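Local atomic coordinates of protoporphyrinogen oxidase (Exiguobacterium sibiricum, PDB entry 3LOV), a protein that probably oxidises coproporphyrinogen III to coproporphyrin III, using FAD and oxygen, in the biosynthesis of heme b. Residues R6-G11 / E276-V281; L30-L35 / E247-R252; E254-A259 / K270-P275. All coordinates share one frame; numbering follows the deposited sequence.

Overall arrangement
All three contacts lie in the FAD-binding part of the chain, where a parallel sheet of Rossmann type meets the adenosine end of the cofactor. Contacts 1 and 2 share this sheet, because strands 6-10 and 31-35 are neighbours in it. Their centres are about 9 Å apart, and a salt bridge between Glu276 and Arg252 ties them together. Contact 3 joins two loops next to a small antiparallel sheet. Its centre is about 12 Å from that of contact 1 and about 15 Å from that of contact 2. Val10 of contact 1 packs on Leu257 of contact 3, and both residues touch FAD. Leu35 of contact 2 packs on Thr255 and Thr271.

Contact 1. Residues R6-G11 / E276-V281; sequences RLVIVG and EYADYV. With FAD (flavin-adenine dinucleotide), chain B.
Segment 276-281 passes from a small antiparallel sheet (276-278) into the parallel sheet of a Rossmann-type FAD-binding fold, where strand 280-283 lies beside strand 6-10. It starts off steeply, with strand 276-278 at 115° to strand 6-10. Glu276 comes first. Its OE1 stands 4.2 Å from Arg6 NH2, too far for a salt bridge, and water mediates between them. One water accepts from Arg6 NH2 and donates to Glu276 OE1 at 2.6 Å. A second water accepts from Arg6 NE. Glu276 OE2 has a direct partner in Arg252, with which it forms a salt bridge. Tyr277 contributes its carbonyl O, which lies at the edge of the Arg6 guanidinium and in its plane. Ala278 CB presses on Val8 CG2 at 3.5 Å, a tight carbon contact.

Asp279 is the joint between the two strands. It grips both backbone polar atoms of Arg6. Its OD2 accepts from Arg6 N at 2.8 Å through the anti lone pair, with an N-H...O angle of 149°. Its N donates to Arg6 O at 2.8 Å. Tyr280 N donates to the same oxygen, so Arg6 O holds two donors, both in the carbonyl plane. Asp279 OD1 is in a salt bridge with Arg266. From Tyr280 the chain runs parallel to strand 6-10. Tyr280 O accepts from Val8 N nearly along the C=O axis, and Tyr280 CB meets Leu7 CD1 at 3.7 Å. Val281 CG1 lies alongside Val10 CG2 at 4.0 Å. The other methyl of Val10, CG1, sits 3.5 Å from C2A of the FAD adenine.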
# COMPACT_ATOMS: atom_id res chain seq x y z
N ARG A 6 31.72 -2.88 6.02
CA ARG A 6 30.53 -3.70 6.26
C ARG A 6 29.26 -2.85 6.15
O ARG A 6 29.17 -1.73 6.68
CB ARG A 6 30.62 -4.35 7.63
CG ARG A 6 31.94 -5.13 7.85
CD ARG A 6 32.00 -5.79 9.24
NE ARG A 6 30.98 -6.82 9.38
CZ ARG A 6 31.05 -8.03 8.84
NH1 ARG A 6 32.12 -8.42 8.08
NH2 ARG A 6 30.05 -8.89 9.05
N LEU A 7 28.29 -3.41 5.42
CA LEU A 7 26.95 -2.86 5.33
C LEU A 7 26.05 -3.67 6.26
O LEU A 7 26.03 -4.89 6.19
CB LEU A 7 26.44 -3.00 3.88
CG LEU A 7 24.94 -2.74 3.62
CD1 LEU A 7 24.56 -1.32 3.97
CD2 LEU A 7 24.57 -3.05 2.14
N VAL A 8 25.31 -3.01 7.13
CA VAL A 8 24.26 -3.70 7.89
C VAL A 8 22.92 -3.12 7.43
O VAL A 8 22.70 -1.89 7.46
CB VAL A 8 24.39 -3.50 9.44
CG1 VAL A 8 23.25 -4.19 10.16
CG2 VAL A 8 25.73 -4.03 9.98
N ILE A 9 22.04 -4.01 7.02
CA ILE A 9 20.68 -3.67 6.58
C ILE A 9 19.80 -4.04 7.75
O ILE A 9 19.96 -5.15 8.32
CB ILE A 9 20.29 -4.49 5.34
CG1 ILE A 9 21.08 -4.00 4.14
CG2 ILE A 9 18.74 -4.46 5.06
CD1 ILE A 9 21.19 -5.03 3.00
N VAL A 10 18.91 -3.12 8.16
CA VAL A 10 18.09 -3.33 9.31
C VAL A 10 16.60 -3.46 8.88
O VAL A 10 16.03 -2.53 8.32
CB VAL A 10 18.27 -2.21 10.38
CG1 VAL A 10 17.46 -2.55 11.65
CG2 VAL A 10 19.77 -2.01 10.77
N GLY A 11 16.00 -4.63 9.15
CA GLY A 11 14.63 -4.95 8.78
C GLY A 11 14.64 -5.96 7.65
O GLY A 11 15.36 -5.77 6.66
N GLU A 276 27.07 -5.38 16.48
CA GLU A 276 27.54 -5.53 15.10
C GLU A 276 28.23 -4.26 14.72
O GLU A 276 27.71 -3.20 15.06
CB GLU A 276 26.37 -5.69 14.12
CG GLU A 276 25.94 -7.05 13.84
CD GLU A 276 27.01 -7.88 13.20
OE1 GLU A 276 27.47 -7.56 12.09
OE2 GLU A 276 27.39 -8.85 13.84
N TYR A 277 29.35 -4.32 13.99
CA TYR A 277 30.04 -3.08 13.61
C TYR A 277 29.79 -2.82 12.15
O TYR A 277 29.83 -3.73 11.32
CB TYR A 277 31.57 -3.16 13.92
CG TYR A 277 31.86 -3.29 15.41
CD1 TYR A 277 31.88 -2.18 16.25
CD2 TYR A 277 32.06 -4.51 15.99
CE1 TYR A 277 32.13 -2.31 17.61
CE2 TYR A 277 32.29 -4.66 17.34
CZ TYR A 277 32.33 -3.57 18.15
OH TYR A 277 32.60 -3.75 19.49
N ALA A 278 29.45 -1.58 11.82
CA ALA A 278 29.08 -1.24 10.44
C ALA A 278 29.74 0.05 9.94
O ALA A 278 30.03 0.95 10.73
CB ALA A 278 27.57 -1.11 10.33
N ASP A 279 29.99 0.11 8.64
CA ASP A 279 30.35 1.34 7.98
C ASP A 279 29.11 1.98 7.35
O ASP A 279 28.96 3.19 7.40
CB ASP A 279 31.42 1.06 6.95
CG ASP A 279 32.61 0.38 7.59
OD1 ASP A 279 33.48 1.12 8.11
OD2 ASP A 279 32.61 -0.86 7.68
N TYR A 280 28.23 1.15 6.77
CA TYR A 280 27.00 1.63 6.15
C TYR A 280 25.82 0.96 6.82
O TYR A 280 25.87 -0.23 7.11
CB TYR A 280 27.02 1.34 4.67
CG TYR A 280 28.29 1.83 4.02
CD1 TYR A 280 28.52 3.20 3.83
CD2 TYR A 280 29.28 0.94 3.64
CE1 TYR A 280 29.73 3.66 3.25
CE2 TYR A 280 30.47 1.39 3.07
CZ TYR A 280 30.69 2.73 2.87
OH TYR A 280 31.87 3.12 2.31
N VAL A 281 24.80 1.75 7.13
CA VAL A 281 23.59 1.25 7.74
C VAL A 281 22.39 1.65 6.87
O VAL A 281 22.22 2.85 6.58
CB VAL A 281 23.41 1.78 9.17
CG1 VAL A 281 22.20 1.09 9.87
CG2 VAL A 281 24.69 1.61 9.99
PA FAD B . 7.69 -3.97 6.66
O1A FAD B . 7.02 -4.99 5.81
O2A FAD B . 6.91 -3.33 7.75
O5B FAD B . 9.00 -4.62 7.29
C5B FAD B . 9.69 -4.05 8.37
C4B FAD B . 10.60 -5.13 8.96
O4B FAD B . 11.49 -4.57 9.93
C3B FAD B . 9.79 -6.23 9.62
O3B FAD B . 10.24 -7.52 9.24
C2B FAD B . 10.02 -5.92 11.09
O2B FAD B . 9.98 -7.05 11.89
C1B FAD B . 11.42 -5.35 11.09
N9A FAD B . 11.76 -4.51 12.25
C8A FAD B . 11.00 -3.64 13.01
N7A FAD B . 11.77 -3.09 13.99
C5A FAD B . 13.03 -3.62 13.86
C6A FAD B . 14.23 -3.43 14.55
N6A FAD B . 14.32 -2.56 15.55
N1A FAD B . 15.36 -4.13 14.16
C2A FAD B . 15.32 -4.98 13.09
N3A FAD B . 14.13 -5.15 12.39
C4A FAD B . 13.02 -4.50 12.79
N1 FAD B . 1.35 -2.67 -1.20
C2 FAD B . 1.08 -3.10 -2.48
O2 FAD B . 1.88 -2.88 -3.40
N3 FAD B . -0.10 -3.76 -2.73
C4 FAD B . -1.02 -3.98 -1.78
O4 FAD B . -2.02 -4.60 -2.07
C4X FAD B . -0.79 -3.54 -0.49
N5 FAD B . -1.71 -3.81 0.51
C5X FAD B . -1.44 -3.36 1.80
C6 FAD B . -2.37 -3.59 2.82
C7 FAD B . -2.11 -3.15 4.13
C7M FAD B . -3.10 -3.40 5.22
C8 FAD B . -0.89 -2.50 4.43
C8M FAD B . -0.58 -1.99 5.83
C9 FAD B . 0.04 -2.28 3.43
C9A FAD B . -0.21 -2.70 2.11
N10 FAD B . 0.73 -2.48 1.10
C10 FAD B . 0.43 -2.90 -0.21
C1' FAD B . 2.04 -1.76 1.32
C2' FAD B . 3.15 -2.82 1.55
O2' FAD B . 2.85 -3.53 2.69
C3' FAD B . 4.55 -2.21 1.70
O3' FAD B . 4.93 -1.80 0.40
C4' FAD B . 5.65 -3.17 2.21
O4' FAD B . 5.21 -4.29 2.97
C5' FAD B . 6.64 -2.46 3.11
O5' FAD B . 7.69 -3.33 3.42
P FAD B . 8.89 -2.80 4.31
O1P FAD B . 9.26 -1.38 3.98
O2P FAD B . 10.05 -3.77 4.38
O3P FAD B . 8.25 -2.73 5.81
O HOH W 1 28.84 -6.29 10.49
O HOH W 2 27.91 -9.69 10.69

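Contact 2. Residues L30-L35 / E247-R252; sequences LNITLL and ERSEIR
Leu30 O is held by two N-H groups of one arginine. Arg248 reaches it side-on, with NH2 at 2.9 Å and NE at 3.2 Å, and the oxygen lies in the guanidinium plane. NH2 comes in the carbonyl plane, on a lone pair. NE comes from above that plane. This grip stands at the start of a parallel strand pair in the Rossmann-type sheet, where strand 250-252 is the outermost strand within the chain and strand 31-35 is its neighbour.

Arg248 CG takes the crowded position between the backbone N and the carbonyl carbon (chi1 74°). From there the chain is extended to NE. Ile32 CD1 lies over one face of the guanidinium, 3.6 Å from NH2. An alanine at Arg248 removes both donors to Leu30 O and the flat group beside Ile32 CD1, and would probably loosen the start of the strand pair. A water joins the backbones next to the grip, accepting from Ile32 N and donating to Arg248 O. Ser249 OG touches Ile32 CG2 at 3.3 Å and is hydrogen-bonded to Glu24 of helix 14-26.

Three backbone bonds then zip the strands. Glu250 N donates to Ile32 O, Leu34 N to Glu250 O, and Arg252 N to Leu34 O. The last is the straightest, at 2.7 Å and 179°. Thr33 and Glu250 point the same way on one face, and a water that donates to Glu250 OE1 lies 2.6 Å from Thr33 OG1. Leu34 and Ile251 are on the other face. Leu35 and Arg252 share the face of Thr33. Arg252 bends at chi2 and chi3, its NH1 salt-bridged to Glu276 OE2, and Leu35 CD2 lies over one face of its guanidinium, toward the rim, 3.9 Å from Arg252 CG.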
# COMPACT_ATOMS: atom_id res chain seq x y z
N LEU A 30 31.86 -5.92 -0.58
CA LEU A 30 31.28 -5.49 0.70
C LEU A 30 30.53 -6.60 1.44
O LEU A 30 29.68 -7.29 0.89
CB LEU A 30 30.31 -4.33 0.47
CG LEU A 30 29.98 -3.43 1.66
CD1 LEU A 30 31.17 -2.53 1.92
CD2 LEU A 30 28.70 -2.63 1.36
N ASN A 31 30.84 -6.70 2.73
CA ASN A 31 30.19 -7.63 3.65
C ASN A 31 28.78 -7.14 4.00
O ASN A 31 28.62 -5.95 4.28
CB ASN A 31 31.04 -7.72 4.93
CG ASN A 31 32.51 -8.12 4.64
OD1 ASN A 31 32.81 -9.31 4.46
ND2 ASN A 31 33.41 -7.10 4.53
N ILE A 32 27.80 -8.06 4.03
CA ILE A 32 26.36 -7.67 4.18
C ILE A 32 25.74 -8.50 5.27
O ILE A 32 25.79 -9.72 5.21
CB ILE A 32 25.56 -7.86 2.87
CG1 ILE A 32 26.16 -6.98 1.76
CG2 ILE A 32 24.06 -7.53 3.11
CD1 ILE A 32 25.89 -7.44 0.34
N THR A 33 25.25 -7.82 6.31
CA THR A 33 24.49 -8.48 7.36
C THR A 33 23.11 -7.84 7.44
O THR A 33 22.98 -6.62 7.30
CB THR A 33 25.22 -8.37 8.71
OG1 THR A 33 26.53 -8.95 8.60
CG2 THR A 33 24.42 -9.08 9.84
N LEU A 34 22.09 -8.67 7.62
CA LEU A 34 20.71 -8.19 7.76
C LEU A 34 20.15 -8.63 9.10
O LEU A 34 20.08 -9.84 9.40
CB LEU A 34 19.82 -8.70 6.64
CG LEU A 34 18.41 -8.11 6.56
CD1 LEU A 34 17.94 -7.95 5.09
CD2 LEU A 34 17.40 -8.89 7.40
N LEU A 35 19.76 -7.63 9.89
CA LEU A 35 19.12 -7.82 11.20
C LEU A 35 17.59 -7.70 11.11
O LEU A 35 17.04 -6.64 10.73
CB LEU A 35 19.66 -6.78 12.17
CG LEU A 35 21.20 -6.66 12.36
CD1 LEU A 35 21.59 -5.52 13.38
CD2 LEU A 35 21.76 -7.99 12.79
N GLU A 247 23.66 -14.91 -1.78
CA GLU A 247 24.79 -15.84 -1.72
C GLU A 247 25.80 -15.58 -0.62
O GLU A 247 26.58 -16.47 -0.29
CB GLU A 247 25.52 -15.87 -3.07
CG GLU A 247 24.71 -16.57 -4.14
CD GLU A 247 25.45 -16.70 -5.46
OE1 GLU A 247 25.66 -15.66 -6.17
OE2 GLU A 247 25.82 -17.85 -5.78
N ARG A 248 25.84 -14.38 -0.08
CA ARG A 248 26.79 -14.11 0.98
C ARG A 248 26.26 -13.25 2.13
O ARG A 248 26.93 -13.11 3.15
CB ARG A 248 28.06 -13.50 0.37
CG ARG A 248 27.93 -12.09 -0.07
CD ARG A 248 29.30 -11.53 -0.43
NE ARG A 248 29.26 -10.09 -0.61
CZ ARG A 248 28.78 -9.47 -1.69
NH1 ARG A 248 28.33 -10.17 -2.71
NH2 ARG A 248 28.77 -8.14 -1.74
N SER A 249 25.07 -12.70 2.00
CA SER A 249 24.47 -11.90 3.08
C SER A 249 24.14 -12.76 4.28
O SER A 249 23.56 -13.81 4.12
CB SER A 249 23.18 -11.27 2.58
OG SER A 249 23.43 -10.38 1.52
N GLU A 250 24.53 -12.34 5.46
CA GLU A 250 24.18 -13.06 6.68
C GLU A 250 22.86 -12.53 7.24
O GLU A 250 22.74 -11.36 7.54
CB GLU A 250 25.27 -12.88 7.72
CG GLU A 250 25.15 -13.89 8.87
CD GLU A 250 25.81 -13.41 10.14
OE1 GLU A 250 26.61 -12.45 10.08
OE2 GLU A 250 25.54 -14.00 11.21
N ILE A 251 21.86 -13.41 7.39
CA ILE A 251 20.53 -13.02 7.87
C ILE A 251 20.44 -13.38 9.35
O ILE A 251 20.53 -14.57 9.67
CB ILE A 251 19.36 -13.78 7.18
CG1 ILE A 251 19.40 -13.69 5.64
CG2 ILE A 251 18.02 -13.33 7.76
CD1 ILE A 251 18.72 -12.58 5.05
N ARG A 252 20.22 -12.41 10.24
CA ARG A 252 20.03 -12.73 11.65
C ARG A 252 18.58 -12.51 12.06
O ARG A 252 18.13 -11.37 12.14
CB ARG A 252 20.96 -11.90 12.56
CG ARG A 252 22.45 -11.82 12.14
CD ARG A 252 23.40 -12.53 13.09
NE ARG A 252 23.43 -11.92 14.42
CZ ARG A 252 24.21 -10.89 14.77
NH1 ARG A 252 25.03 -10.32 13.90
NH2 ARG A 252 24.14 -10.42 16.02
O HOH W 3 28.46 -10.87 3.64
O HOH W 2 27.91 -9.69 10.69

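Contact 3. Residues E254-A259 / K270-P275; sequences ETPLLA and KTDHGP. With FAD (flavin-adenine dinucleotide), chain B.
Leu258 points from its loop toward segment 270-275. Its CB rests 3.4 Å from Lys270 O, and its CG is a little further from the same oxygen. At the tip, CD1 meets Lys270 CE at 4.0 Å and Asp272 OD1 at 3.8 Å. The backbone fixes this position, since Leu258 N donates to Lys270 O at 2.8 Å, nearly along the C=O axis. Lys270 N donates to Ala259 O from above the carbonyl plane.

One residue earlier, the backbone of Leu257 binds the adenine of FAD with two bonds. Its N donates to N1A at 3.1 Å, and its O accepts from N6A at 3.3 Å. A water ties Pro256 O to Asp272, accepting from Asp272 N and donating to the Pro256 oxygen. The second loop makes a type I turn from Thr271 to Gly274. Thr271 OG1 accepts from His273 N, an ST turn, and donates to Gly274 O.

The two loops flank the hairpin of strands 259-263 and 266-270. Leu257 packs on Leu269 of that hairpin, while Thr255 CG2 meets Thr271 CB and both threonines rest on Leu35 of strand 31-35.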
# COMPACT_ATOMS: atom_id res chain seq x y z
N GLU A 254 15.35 -12.80 14.86
CA GLU A 254 15.21 -12.55 16.27
C GLU A 254 16.35 -11.66 16.79
O GLU A 254 16.85 -11.91 17.85
CB GLU A 254 15.18 -13.88 17.06
CG GLU A 254 14.06 -14.82 16.69
CD GLU A 254 12.69 -14.45 17.28
OE1 GLU A 254 12.54 -13.41 17.94
OE2 GLU A 254 11.72 -15.20 17.06
N THR A 255 16.75 -10.65 16.03
CA THR A 255 17.84 -9.78 16.43
C THR A 255 17.47 -8.33 16.18
O THR A 255 17.91 -7.72 15.24
CB THR A 255 19.13 -10.13 15.73
OG1 THR A 255 19.35 -11.53 15.83
CG2 THR A 255 20.31 -9.38 16.36
N PRO A 256 16.65 -7.76 17.07
CA PRO A 256 16.30 -6.37 16.85
C PRO A 256 17.50 -5.47 17.04
O PRO A 256 18.37 -5.77 17.85
CB PRO A 256 15.25 -6.10 17.91
CG PRO A 256 15.46 -7.13 18.93
CD PRO A 256 15.85 -8.35 18.15
N LEU A 257 17.55 -4.38 16.28
CA LEU A 257 18.55 -3.34 16.50
C LEU A 257 18.00 -2.48 17.61
O LEU A 257 16.86 -2.03 17.52
CB LEU A 257 18.77 -2.49 15.24
CG LEU A 257 19.61 -1.23 15.42
CD1 LEU A 257 21.05 -1.65 15.78
CD2 LEU A 257 19.59 -0.28 14.20
N LEU A 258 18.81 -2.26 18.63
CA LEU A 258 18.40 -1.58 19.87
C LEU A 258 19.00 -0.20 20.04
O LEU A 258 18.46 0.61 20.77
CB LEU A 258 18.82 -2.44 21.06
CG LEU A 258 18.23 -3.84 21.14
CD1 LEU A 258 18.77 -4.60 22.36
CD2 LEU A 258 16.72 -3.77 21.19
N ALA A 259 20.13 0.08 19.38
CA ALA A 259 20.83 1.36 19.55
C ALA A 259 21.94 1.47 18.55
O ALA A 259 22.48 0.45 18.10
CB ALA A 259 21.41 1.49 20.96
N LYS A 270 23.92 -1.99 18.60
CA LYS A 270 23.56 -2.79 19.76
C LYS A 270 22.42 -3.76 19.51
O LYS A 270 21.37 -3.35 19.03
CB LYS A 270 23.13 -1.85 20.90
CG LYS A 270 22.80 -2.58 22.18
CD LYS A 270 22.14 -1.64 23.17
CE LYS A 270 21.43 -2.39 24.28
NZ LYS A 270 22.12 -2.18 25.54
N THR A 271 22.60 -5.02 19.90
CA THR A 271 21.56 -6.07 19.80
C THR A 271 21.58 -6.89 21.07
O THR A 271 22.51 -6.79 21.84
CB THR A 271 21.85 -7.04 18.64
OG1 THR A 271 22.82 -8.02 19.04
CG2 THR A 271 22.29 -6.31 17.34
N ASP A 272 20.61 -7.75 21.27
CA ASP A 272 20.56 -8.61 22.46
C ASP A 272 21.73 -9.58 22.61
O ASP A 272 22.04 -10.03 23.72
CB ASP A 272 19.28 -9.43 22.46
CG ASP A 272 18.05 -8.59 22.74
OD1 ASP A 272 18.03 -7.97 23.83
OD2 ASP A 272 17.12 -8.58 21.90
N HIS A 273 22.36 -9.91 21.49
CA HIS A 273 23.42 -10.91 21.45
C HIS A 273 24.75 -10.26 21.03
O HIS A 273 25.52 -10.83 20.27
CB HIS A 273 23.02 -12.03 20.48
CG HIS A 273 21.58 -12.42 20.57
ND1 HIS A 273 21.04 -13.05 21.67
CD2 HIS A 273 20.54 -12.24 19.70
CE1 HIS A 273 19.75 -13.26 21.48
NE2 HIS A 273 19.42 -12.78 20.29
N GLY A 274 25.01 -9.05 21.52
CA GLY A 274 26.27 -8.39 21.21
C GLY A 274 26.25 -7.50 19.97
O GLY A 274 25.36 -7.57 19.13
N PRO A 275 27.26 -6.66 19.85
CA PRO A 275 27.23 -5.60 18.88
C PRO A 275 27.58 -6.07 17.49
O PRO A 275 28.29 -7.06 17.35
CB PRO A 275 28.27 -4.62 19.39
CG PRO A 275 29.26 -5.50 20.12
CD PRO A 275 28.44 -6.58 20.74
PA FAD B . 7.69 -3.97 6.66
O1A FAD B . 7.02 -4.99 5.81
O2A FAD B . 6.91 -3.33 7.75
O5B FAD B . 9.00 -4.62 7.29
C5B FAD B . 9.69 -4.05 8.37
C4B FAD B . 10.60 -5.13 8.96
O4B FAD B . 11.49 -4.57 9.93
C3B FAD B . 9.79 -6.23 9.62
O3B FAD B . 10.24 -7.52 9.24
C2B FAD B . 10.02 -5.92 11.09
O2B FAD B . 9.98 -7.05 11.89
C1B FAD B . 11.42 -5.35 11.09
N9A FAD B . 11.76 -4.51 12.25
C8A FAD B . 11.00 -3.64 13.01
N7A FAD B . 11.77 -3.09 13.99
C5A FAD B . 13.03 -3.62 13.86
C6A FAD B . 14.23 -3.43 14.55
N6A FAD B . 14.32 -2.56 15.55
N1A FAD B . 15.36 -4.13 14.16
C2A FAD B . 15.32 -4.98 13.09
N3A FAD B . 14.13 -5.15 12.39
C4A FAD B . 13.02 -4.50 12.79
N1 FAD B . 1.35 -2.67 -1.20
C2 FAD B . 1.08 -3.10 -2.48
O2 FAD B . 1.88 -2.88 -3.40
N3 FAD B . -0.10 -3.76 -2.73
C4 FAD B . -1.02 -3.98 -1.78
O4 FAD B . -2.02 -4.60 -2.07
C4X FAD B . -0.79 -3.54 -0.49
N5 FAD B . -1.71 -3.81 0.51
C5X FAD B . -1.44 -3.36 1.80
C6 FAD B . -2.37 -3.59 2.82
C7 FAD B . -2.11 -3.15 4.13
C7M FAD B . -3.10 -3.40 5.22
C8 FAD B . -0.89 -2.50 4.43
C8M FAD B . -0.58 -1.99 5.83
C9 FAD B . 0.04 -2.28 3.43
C9A FAD B . -0.21 -2.70 2.11
N10 FAD B . 0.73 -2.48 1.10
C10 FAD B . 0.43 -2.90 -0.21
C1' FAD B . 2.04 -1.76 1.32
C2' FAD B . 3.15 -2.82 1.55
O2' FAD B . 2.85 -3.53 2.69
C3' FAD B . 4.55 -2.21 1.70
O3' FAD B . 4.93 -1.80 0.40
C4' FAD B . 5.65 -3.17 2.21
O4' FAD B . 5.21 -4.29 2.97
C5' FAD B . 6.64 -2.46 3.11
O5' FAD B . 7.69 -3.33 3.42
P FAD B . 8.89 -2.80 4.31
O1P FAD B . 9.26 -1.38 3.98
O2P FAD B . 10.05 -3.77 4.38
O3P FAD B . 8.25 -2.73 5.81
O HOH W 4 18.76 -7.94 19.43